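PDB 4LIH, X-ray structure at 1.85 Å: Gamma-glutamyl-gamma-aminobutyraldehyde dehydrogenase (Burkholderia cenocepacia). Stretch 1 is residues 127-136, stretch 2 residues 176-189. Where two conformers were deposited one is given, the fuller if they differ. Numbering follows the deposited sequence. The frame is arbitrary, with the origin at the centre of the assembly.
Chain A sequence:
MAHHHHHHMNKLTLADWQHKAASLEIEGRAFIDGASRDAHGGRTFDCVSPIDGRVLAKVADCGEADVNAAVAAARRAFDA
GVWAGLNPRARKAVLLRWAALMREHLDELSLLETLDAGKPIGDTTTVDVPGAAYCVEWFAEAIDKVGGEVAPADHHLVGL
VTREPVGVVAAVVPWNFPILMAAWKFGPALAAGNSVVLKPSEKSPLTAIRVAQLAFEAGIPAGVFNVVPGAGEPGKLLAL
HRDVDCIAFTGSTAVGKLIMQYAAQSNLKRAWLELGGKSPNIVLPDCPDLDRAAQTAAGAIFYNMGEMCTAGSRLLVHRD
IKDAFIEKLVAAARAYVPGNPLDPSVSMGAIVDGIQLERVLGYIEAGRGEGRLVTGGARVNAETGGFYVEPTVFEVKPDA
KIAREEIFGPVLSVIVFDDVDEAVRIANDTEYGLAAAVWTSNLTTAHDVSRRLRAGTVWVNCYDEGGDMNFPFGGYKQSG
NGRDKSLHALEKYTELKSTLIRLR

Stretch 1, residues 127-136: VDVPGAAYCV
Stretch 2 (176-189) NFPILMAAWKFGPA

Two helices of one chain, residues 127-136 and 178-189, run side by side in the same direction, their axes 10° apart and 8.1 Å away at closest approach. The first begins earlier in the chain and continues beyond Val 136, with phi/psi near -63/-45 from Pro 130 onward; it is kinked at Pro 130, whose N has no bond to the preceding turn. The second follows Asn 176 and the N-cap residue Phe 177 (phi/psi -135/71), with phi -53 to -79 and psi -26 to -62 over residues 178-189, kinks likewise at Pro 188 and continues past Ala 189. Register is set by Ala 132 CA to Leu 180 CA, 4.9 Å, and Val 136 CA to Gly 187 CA, 4.5 Å.

Such close packing relies on small residues. Ala 132 points toward the partner helix, its CB 3.7 Å from Ala 183 CB and 4.0 Å from Ile 179 CD1; Ile 179 (chi1 -162°, chi2 -173°, both t) also brings CG2 to 4.5 Å from Val 129 CG2. Gly 131 leaves space for Leu 180 (chi1 t, chi2 m): an ideal CB there would lie 3.0 Å from Leu 180 CD2, and that CD2 sits 3.7 Å from Gly 131 C. Gly 187 likewise leaves room for Cys 135: its ideal CB would be 3.2 Å from Cys 135 SG.

Cys 135 (chi1 179°, t) points toward the second helix and buries the most area of any residue here, 68 Å². Its SG lies 3.4 Å from Ala 183 O, 4.3 Å from Pro 188 CD and 3.8 Å from Trp 184 CD1, meeting the indole obliquely. Trp 184 (chi1 -80°, chi2 17°) starts away from the first helix, but its ring end returns. Val 136 (chi1 t) sets CG2 3.6 Å from Phe 186 CE1, at the edge of a ring held by chi1 66° (p) and chi2 64°.

At the N-terminal end of the second helix, Asp 128 (chi1 -56°, m; chi2 78°) reaches across so that OD2 lies 3.2 Å from Phe 177 CD1, near the plane of that ring (chi1 -68°, chi2 -88°).

No clear direct hydrogen bond crosses the contact; waters supply the polar links. The oxygen of water 1 lies 2.8 Å from Asp 128 OD2, to which it donates, and 3.0 Å from Leu 180 N, from which it accepts, a backbone NH in the helix's first turn. Water 2 accepts from Trp 184 NE1 (2.7 Å) and donates to Gly 131 O (3.0 Å). Water 3 donates to Val 136 O (3.1 Å) and Gly 187 O (3.0 Å). Together the stretches bury 530 Å², both sides summed.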

# COMPACT_ATOMS: atom_id res chain seq x y z
N VAL A 127 11.13 4.38 -29.66
CA VAL A 127 9.91 4.05 -28.94
C VAL A 127 9.89 2.55 -28.68
O VAL A 127 9.87 2.13 -27.53
CB VAL A 127 8.66 4.52 -29.71
CG1 VAL A 127 7.38 3.94 -29.11
CG2 VAL A 127 8.61 6.05 -29.79
N ASP A 128 9.93 1.73 -29.74
CA ASP A 128 9.63 0.29 -29.59
C ASP A 128 10.71 -0.51 -28.82
O ASP A 128 10.42 -1.12 -27.81
CB ASP A 128 9.34 -0.35 -30.99
CG ASP A 128 8.21 0.39 -31.73
OD1 ASP A 128 8.43 1.48 -32.29
OD2 ASP A 128 7.08 -0.08 -31.69
N VAL A 129 11.95 -0.52 -29.30
CA VAL A 129 12.99 -1.28 -28.64
C VAL A 129 13.32 -0.67 -27.23
O VAL A 129 13.27 -1.36 -26.25
CB VAL A 129 14.22 -1.47 -29.56
CG1 VAL A 129 15.28 -2.30 -28.84
CG2 VAL A 129 13.80 -2.13 -30.90
N PRO A 130 13.56 0.63 -27.11
CA PRO A 130 13.80 1.12 -25.74
C PRO A 130 12.63 0.87 -24.77
O PRO A 130 12.88 0.61 -23.59
CB PRO A 130 14.03 2.62 -25.92
CG PRO A 130 14.41 2.79 -27.34
CD PRO A 130 13.70 1.71 -28.11
N GLY A 131 11.39 0.93 -25.28
CA GLY A 131 10.16 0.66 -24.50
C GLY A 131 10.16 -0.77 -24.01
O GLY A 131 9.83 -1.04 -22.87
N ALA A 132 10.53 -1.72 -24.87
CA ALA A 132 10.58 -3.11 -24.46
C ALA A 132 11.57 -3.33 -23.33
O ALA A 132 11.29 -4.10 -22.37
CB ALA A 132 10.94 -4.03 -25.66
N ALA A 133 12.76 -2.73 -23.49
CA ALA A 133 13.86 -2.91 -22.56
C ALA A 133 13.45 -2.26 -21.23
O ALA A 133 13.60 -2.89 -20.21
CB ALA A 133 15.12 -2.29 -23.09
N TYR A 134 12.80 -1.07 -21.30
CA TYR A 134 12.33 -0.34 -20.08
C TYR A 134 11.29 -1.16 -19.37
O TYR A 134 11.34 -1.30 -18.15
CB TYR A 134 11.83 1.04 -20.43
CG TYR A 134 10.94 1.78 -19.39
CD1 TYR A 134 11.41 2.11 -18.12
CD2 TYR A 134 9.69 2.25 -19.75
CE1 TYR A 134 10.64 2.80 -17.20
CE2 TYR A 134 8.91 2.97 -18.86
CZ TYR A 134 9.37 3.25 -17.59
OH TYR A 134 8.54 3.97 -16.73
N CYS A 135 10.41 -1.80 -20.13
CA CYS A 135 9.40 -2.62 -19.49
C CYS A 135 10.02 -3.80 -18.72
O CYS A 135 9.69 -4.03 -17.54
CB CYS A 135 8.36 -3.08 -20.50
SG CYS A 135 7.07 -4.12 -19.81
N VAL A 136 10.95 -4.50 -19.34
CA VAL A 136 11.63 -5.59 -18.68
C VAL A 136 12.40 -5.08 -17.43
O VAL A 136 12.34 -5.68 -16.35
CB VAL A 136 12.56 -6.31 -19.65
CG1 VAL A 136 13.43 -7.31 -18.89
CG2 VAL A 136 11.72 -7.00 -20.73
N ASN A 176 1.16 -4.70 -34.56
CA ASN A 176 1.31 -3.23 -34.68
C ASN A 176 2.47 -2.72 -33.83
O ASN A 176 3.16 -1.74 -34.23
CB ASN A 176 0.01 -2.48 -34.40
CG ASN A 176 -0.53 -2.71 -33.00
OD1 ASN A 176 -0.31 -3.78 -32.40
ND2 ASN A 176 -1.16 -1.69 -32.43
N PHE A 177 2.69 -3.36 -32.69
CA PHE A 177 3.84 -3.10 -31.81
C PHE A 177 4.43 -4.44 -31.38
O PHE A 177 4.28 -4.80 -30.19
CB PHE A 177 3.44 -2.29 -30.55
CG PHE A 177 3.03 -0.89 -30.85
CD1 PHE A 177 3.96 0.12 -30.92
CD2 PHE A 177 1.69 -0.61 -31.14
CE1 PHE A 177 3.58 1.39 -31.26
CE2 PHE A 177 1.31 0.69 -31.48
CZ PHE A 177 2.25 1.66 -31.57
N PRO A 178 5.08 -5.17 -32.31
CA PRO A 178 5.45 -6.55 -32.01
C PRO A 178 6.34 -6.69 -30.79
O PRO A 178 5.97 -7.40 -29.87
CB PRO A 178 6.17 -7.05 -33.29
CG PRO A 178 5.69 -6.11 -34.35
CD PRO A 178 5.39 -4.80 -33.70
N ILE A 179 7.49 -6.05 -30.76
CA ILE A 179 8.38 -6.24 -29.62
C ILE A 179 7.83 -5.60 -28.33
O ILE A 179 7.96 -6.17 -27.23
CB ILE A 179 9.85 -5.83 -29.89
CG1 ILE A 179 10.75 -6.50 -28.82
CG2 ILE A 179 10.02 -4.32 -29.97
CD1 ILE A 179 12.18 -6.03 -28.90
N LEU A 180 7.15 -4.47 -28.48
CA LEU A 180 6.71 -3.69 -27.35
C LEU A 180 5.55 -4.37 -26.62
O LEU A 180 5.58 -4.51 -25.38
CB LEU A 180 6.41 -2.26 -27.81
CG LEU A 180 5.93 -1.22 -26.80
CD1 LEU A 180 4.46 -1.43 -26.44
CD2 LEU A 180 6.83 -1.25 -25.59
N MET A 181 4.55 -4.82 -27.37
CA MET A 181 3.42 -5.57 -26.78
C MET A 181 3.87 -6.89 -26.23
O MET A 181 3.43 -7.30 -25.16
CB MET A 181 2.25 -5.79 -27.76
CG MET A 181 1.46 -4.51 -28.05
SD MET A 181 0.84 -3.49 -26.68
CE MET A 181 0.13 -4.80 -25.61
N ALA A 182 4.76 -7.57 -26.93
CA ALA A 182 5.36 -8.82 -26.43
C ALA A 182 5.94 -8.59 -25.03
O ALA A 182 5.59 -9.29 -24.07
CB ALA A 182 6.41 -9.37 -27.41
N ALA A 183 6.80 -7.59 -24.91
CA ALA A 183 7.46 -7.28 -23.65
C ALA A 183 6.46 -6.86 -22.55
O ALA A 183 6.67 -7.15 -21.39
CB ALA A 183 8.45 -6.18 -23.88
N TRP A 184 5.38 -6.16 -22.91
CA TRP A 184 4.33 -5.81 -21.91
C TRP A 184 3.70 -7.06 -21.28
O TRP A 184 3.25 -7.03 -20.13
CB TRP A 184 3.20 -4.97 -22.56
CG TRP A 184 3.54 -3.54 -22.71
CD1 TRP A 184 4.79 -2.99 -22.65
CD2 TRP A 184 2.64 -2.46 -22.96
NE1 TRP A 184 4.72 -1.63 -22.86
CE2 TRP A 184 3.41 -1.28 -23.03
CE3 TRP A 184 1.25 -2.37 -23.15
CZ2 TRP A 184 2.85 -0.01 -23.28
CZ3 TRP A 184 0.68 -1.10 -23.36
CH2 TRP A 184 1.49 0.05 -23.44
N LYS A 185 3.64 -8.14 -22.05
CA LYS A 185 3.27 -9.46 -21.50
C LYS A 185 4.43 -10.14 -20.79
O LYS A 185 4.31 -10.49 -19.62
CB LYS A 185 2.73 -10.41 -22.57
CG LYS A 185 1.62 -9.88 -23.48
CD LYS A 185 0.48 -9.20 -22.79
CE LYS A 185 -0.54 -8.80 -23.83
NZ LYS A 185 -1.59 -7.91 -23.27
N PHE A 186 5.56 -10.36 -21.45
CA PHE A 186 6.59 -11.22 -20.85
C PHE A 186 7.40 -10.56 -19.73
O PHE A 186 7.99 -11.26 -18.91
CB PHE A 186 7.49 -11.88 -21.92
CG PHE A 186 8.36 -10.94 -22.72
CD1 PHE A 186 9.37 -10.19 -22.12
CD2 PHE A 186 8.27 -10.91 -24.11
CE1 PHE A 186 10.18 -9.37 -22.89
CE2 PHE A 186 9.09 -10.10 -24.87
CZ PHE A 186 10.05 -9.34 -24.27
N GLY A 187 7.51 -9.25 -19.76
CA GLY A 187 8.18 -8.48 -18.68
C GLY A 187 7.59 -8.78 -17.33
O GLY A 187 8.25 -9.36 -16.45
N PRO A 188 6.30 -8.48 -17.15
CA PRO A 188 5.72 -8.85 -15.84
C PRO A 188 5.56 -10.37 -15.60
O PRO A 188 5.75 -10.85 -14.48
CB PRO A 188 4.35 -8.19 -15.88
CG PRO A 188 4.06 -7.90 -17.32
CD PRO A 188 5.40 -7.61 -17.94
N ALA A 189 5.15 -11.12 -16.63
CA ALA A 189 4.93 -12.56 -16.40
C ALA A 189 6.22 -13.23 -15.89
O ALA A 189 6.16 -14.04 -14.99
CB ALA A 189 4.40 -13.27 -17.65
O HOH W 1 6.97 -2.81 -30.98
O HOH W 2 6.96 -0.14 -22.58
O HOH W 3 11.08 -8.50 -16.60